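Local coordinates for protein glutaredoxin (Populus tremula x Populus tremuloides, PDB 2E7P) that binds a glutathione-ligated [2Fe-2S] cluster between subunits and, as a member of the CPYC subfamily of glutaredoxins, probably reduces disulfides at the expense of glutathione, at residues Y32-Q42 and G86-H94. Numbering follows the deposited sequence.
Sequences YCNRVKQLLTQ and GCDTVVEKH. With GSH (glutathione), chain H; GSH (glutathione), chain G.
In this thioredoxin fold the glutathione pocket opens where two helices on one side of the sheet start together: Y32 and C87 meet at that end, and 32-42 and 87-94 then run on roughly parallel, 26° apart with axes 9.4 Å from each other. G86 is the N-cap of the second helix, and the first two amides after it grip the α-carboxylate of the γ-glutamyl residue of glutathione, C87 N to O11 and D88 N to O12, both at 2.9 Å, the second nearly straight at 175°. A carboxylate seated there would be favoured by the helix dipole. C87 turns its sulfur toward the other helix, its chi1 of -174° setting SG opposite the backbone N, where it touches R35 CG and lies obliquely against the Y32 ring. CD2 of that ring lies 3.8 Å from the glutathione sulfur SG2. The Y32 side chain is also close to the cluster, and it packs edge-to-face on Y32 of the second subunit.

Further along, V36 lays CG2 on C87 CA at 3.6 Å and on V90 CG2, while V77 of strand 76-79 touches both V36 and V90. The two methyls of L39 part ways: CD1 meets V91 CG2 at 3.6 Å and lies over one face of the R35 guanidinium, whose NH1 donates to Q38 OE1; CD2 makes a CH-pi contact with H94, 3.9 Å from the ring centroid. Beyond it Q42 lies across the imidazole, OE1 over a face and 3.3 Å from H94 NE2, at an angle too poor for a hydrogen bond.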
# COMPACT_ATOMS: atom_id res chain seq x y z
N TYR C 32 0.91 4.03 -1.42
CA TYR C 32 0.31 5.35 -1.66
C TYR C 32 0.52 6.22 -0.42
O TYR C 32 0.89 7.38 -0.53
CB TYR C 32 -1.18 5.23 -1.99
CG TYR C 32 -1.50 4.87 -3.45
CD1 TYR C 32 -0.54 5.04 -4.43
CD2 TYR C 32 -2.76 4.37 -3.83
CE1 TYR C 32 -0.80 4.72 -5.75
CE2 TYR C 32 -3.04 4.08 -5.16
CZ TYR C 32 -2.03 4.25 -6.12
OH TYR C 32 -2.20 4.00 -7.48
N CYS C 33 0.32 5.64 0.76
CA CYS C 33 0.65 6.37 2.01
C CYS C 33 2.13 6.77 2.09
O CYS C 33 2.45 7.92 2.41
CB CYS C 33 0.20 5.55 3.24
SG CYS C 33 -1.58 5.39 3.25
N ASN C 34 3.04 5.84 1.80
CA ASN C 34 4.49 6.18 1.72
C ASN C 34 4.89 7.27 0.72
O ASN C 34 5.80 8.02 0.97
CB ASN C 34 5.31 4.92 1.46
CG ASN C 34 5.15 3.90 2.60
OD1 ASN C 34 4.83 4.29 3.72
ND2 ASN C 34 5.32 2.62 2.31
N ARG C 35 4.21 7.31 -0.43
CA ARG C 35 4.43 8.36 -1.44
C ARG C 35 4.04 9.76 -0.88
O ARG C 35 4.76 10.75 -1.05
CB ARG C 35 3.63 8.02 -2.72
CG ARG C 35 3.77 9.04 -3.92
CD ARG C 35 5.21 9.21 -4.43
NE ARG C 35 5.25 10.16 -5.54
CZ ARG C 35 6.20 11.09 -5.72
NH1 ARG C 35 7.21 11.19 -4.86
NH2 ARG C 35 6.12 11.92 -6.76
N VAL C 36 2.91 9.84 -0.19
CA VAL C 36 2.58 11.09 0.50
C VAL C 36 3.64 11.50 1.52
O VAL C 36 4.05 12.65 1.57
CB VAL C 36 1.19 10.99 1.15
CG1 VAL C 36 0.98 12.10 2.20
CG2 VAL C 36 0.14 11.06 0.04
N LYS C 37 4.10 10.55 2.32
CA LYS C 37 5.15 10.80 3.29
C LYS C 37 6.42 11.31 2.61
O LYS C 37 7.08 12.22 3.12
CB LYS C 37 5.43 9.49 4.07
CG LYS C 37 4.32 9.16 5.08
CD LYS C 37 4.42 7.71 5.46
CE LYS C 37 3.16 7.25 6.23
NZ LYS C 37 3.40 5.91 6.82
N GLN C 38 6.78 10.66 1.50
CA GLN C 38 7.93 11.07 0.68
C GLN C 38 7.80 12.54 0.22
O GLN C 38 8.72 13.32 0.37
CB GLN C 38 8.05 10.17 -0.56
CG GLN C 38 9.33 10.47 -1.41
CD GLN C 38 9.48 9.52 -2.57
OE1 GLN C 38 8.50 9.15 -3.21
NE2 GLN C 38 10.73 9.14 -2.88
N LEU C 39 6.65 12.88 -0.33
CA LEU C 39 6.37 14.25 -0.78
C LEU C 39 6.38 15.26 0.35
O LEU C 39 6.90 16.35 0.19
CB LEU C 39 5.02 14.30 -1.53
CG LEU C 39 5.17 13.59 -2.89
CD1 LEU C 39 3.82 13.28 -3.55
CD2 LEU C 39 6.15 14.44 -3.81
N LEU C 40 5.83 14.91 1.51
CA LEU C 40 5.95 15.82 2.68
C LEU C 40 7.39 15.99 3.17
O LEU C 40 7.85 17.11 3.40
CB LEU C 40 5.01 15.40 3.83
CG LEU C 40 3.53 15.49 3.45
CD1 LEU C 40 2.67 14.74 4.49
CD2 LEU C 40 3.09 16.97 3.32
N THR C 41 8.10 14.89 3.32
CA THR C 41 9.51 14.95 3.72
C THR C 41 10.32 15.76 2.69
O THR C 41 11.20 16.53 3.07
CB THR C 41 10.10 13.53 3.85
OG1 THR C 41 9.36 12.79 4.82
CG2 THR C 41 11.61 13.53 4.21
N GLN C 42 10.03 15.59 1.40
CA GLN C 42 10.76 16.32 0.35
C GLN C 42 10.57 17.83 0.49
O GLN C 42 11.51 18.59 0.35
CB GLN C 42 10.33 15.86 -1.05
CG GLN C 42 10.98 16.68 -2.20
CD GLN C 42 10.50 16.24 -3.57
OE1 GLN C 42 9.33 15.87 -3.73
NE2 GLN C 42 11.38 16.24 -4.54
N GLY C 86 -6.12 12.83 -1.11
CA GLY C 86 -5.35 11.61 -1.01
C GLY C 86 -3.98 11.75 -1.63
O GLY C 86 -3.44 12.86 -1.70
N CYS C 87 -3.42 10.63 -2.08
CA CYS C 87 -2.10 10.62 -2.72
C CYS C 87 -2.13 11.38 -4.06
O CYS C 87 -1.33 12.27 -4.28
CB CYS C 87 -1.64 9.17 -2.95
SG CYS C 87 0.02 9.04 -3.58
N ASP C 88 -3.09 11.07 -4.93
CA ASP C 88 -3.20 11.79 -6.19
C ASP C 88 -3.23 13.29 -5.93
O ASP C 88 -2.50 14.03 -6.59
CB ASP C 88 -4.43 11.37 -7.00
CG ASP C 88 -4.30 9.98 -7.57
OD1 ASP C 88 -3.19 9.40 -7.58
OD2 ASP C 88 -5.33 9.43 -8.02
N THR C 89 -4.06 13.74 -4.99
CA THR C 89 -4.10 15.16 -4.63
C THR C 89 -2.73 15.71 -4.25
O THR C 89 -2.31 16.79 -4.75
CB THR C 89 -5.09 15.47 -3.48
OG1 THR C 89 -6.35 14.85 -3.75
CG2 THR C 89 -5.29 16.97 -3.37
N VAL C 90 -2.03 15.01 -3.34
CA VAL C 90 -0.74 15.53 -2.86
C VAL C 90 0.32 15.60 -3.98
O VAL C 90 1.10 16.57 -4.06
CB VAL C 90 -0.18 14.76 -1.61
CG1 VAL C 90 1.20 15.32 -1.22
CG2 VAL C 90 -1.12 14.88 -0.45
N VAL C 91 0.34 14.56 -4.83
CA VAL C 91 1.23 14.52 -6.00
C VAL C 91 0.93 15.75 -6.88
O VAL C 91 1.84 16.49 -7.25
CB VAL C 91 1.05 13.21 -6.82
CG1 VAL C 91 1.78 13.30 -8.19
CG2 VAL C 91 1.56 11.96 -6.05
N GLU C 92 -0.33 15.99 -7.18
CA GLU C 92 -0.74 17.18 -7.96
C GLU C 92 -0.31 18.54 -7.36
O GLU C 92 0.20 19.42 -8.07
CB GLU C 92 -2.24 17.15 -8.17
CG GLU C 92 -2.74 17.93 -9.37
CD GLU C 92 -4.25 17.68 -9.57
OE1 GLU C 92 -4.65 16.99 -10.57
OE2 GLU C 92 -5.01 18.16 -8.69
N LYS C 93 -0.52 18.72 -6.06
CA LYS C 93 -0.03 19.92 -5.34
C LYS C 93 1.49 20.13 -5.45
O LYS C 93 1.99 21.25 -5.68
CB LYS C 93 -0.44 19.88 -3.86
CG LYS C 93 -1.99 19.77 -3.67
CD LYS C 93 -2.69 21.05 -4.10
CE LYS C 93 -4.15 21.13 -3.57
NZ LYS C 93 -5.02 21.83 -4.58
N HIS C 94 2.22 19.04 -5.23
CA HIS C 94 3.65 19.07 -5.49
C HIS C 94 3.97 19.44 -6.96
O HIS C 94 4.78 20.31 -7.20
CB HIS C 94 4.30 17.74 -5.16
CG HIS C 94 5.74 17.68 -5.56
ND1 HIS C 94 6.22 16.78 -6.50
CD2 HIS C 94 6.81 18.44 -5.19
CE1 HIS C 94 7.52 16.96 -6.65
NE2 HIS C 94 7.90 17.96 -5.87
N1 GSH H . -7.13 7.78 -5.31
CA1 GSH H . -6.78 7.45 -3.92
C1 GSH H . -5.63 8.32 -3.51
O11 GSH H . -5.28 8.45 -2.31
O12 GSH H . -5.06 8.94 -4.44
CB1 GSH H . -6.48 5.94 -3.82
CG1 GSH H . -6.24 5.47 -2.37
CD1 GSH H . -6.38 3.98 -2.23
OE1 GSH H . -6.74 3.28 -3.16
N2 GSH H . -6.17 3.48 -1.02
CA2 GSH H . -6.32 2.04 -0.75
C2 GSH H . -7.19 1.90 0.49
O2 GSH H . -7.29 2.80 1.34
CB2 GSH H . -4.92 1.40 -0.51
SG2 GSH H . -3.49 1.39 -1.67
N3 GSH H . -7.87 0.76 0.65
CA3 GSH H . -8.68 0.54 1.81
C3 GSH H . -7.75 0.40 3.01
O31 GSH H . -6.58 -0.02 2.90
O32 GSH H . -8.21 0.72 4.12
N1 GSH G . 7.66 -5.30 7.67
CA1 GSH G . 8.74 -4.48 7.11
C1 GSH G . 9.61 -4.06 8.26
O11 GSH G . 10.70 -3.47 8.09
O12 GSH G . 9.17 -4.30 9.40
CB1 GSH G . 8.07 -3.26 6.47
CG1 GSH G . 9.00 -2.21 5.79
CD1 GSH G . 8.27 -1.37 4.73
OE1 GSH G . 7.08 -1.55 4.50
N2 GSH G . 8.97 -0.43 4.09
CA2 GSH G . 8.43 0.38 3.01
C2 GSH G . 9.15 -0.06 1.77
O2 GSH G . 10.30 -0.43 1.87
CB2 GSH G . 8.86 1.81 3.22
SG2 GSH G . 7.95 2.56 4.58
N3 GSH G . 8.55 -0.01 0.57
CA3 GSH G . 9.18 -0.39 -0.70
C3 GSH G . 10.22 0.64 -1.11
O31 GSH G . 10.39 1.71 -0.47
O32 GSH G . 10.92 0.43 -2.12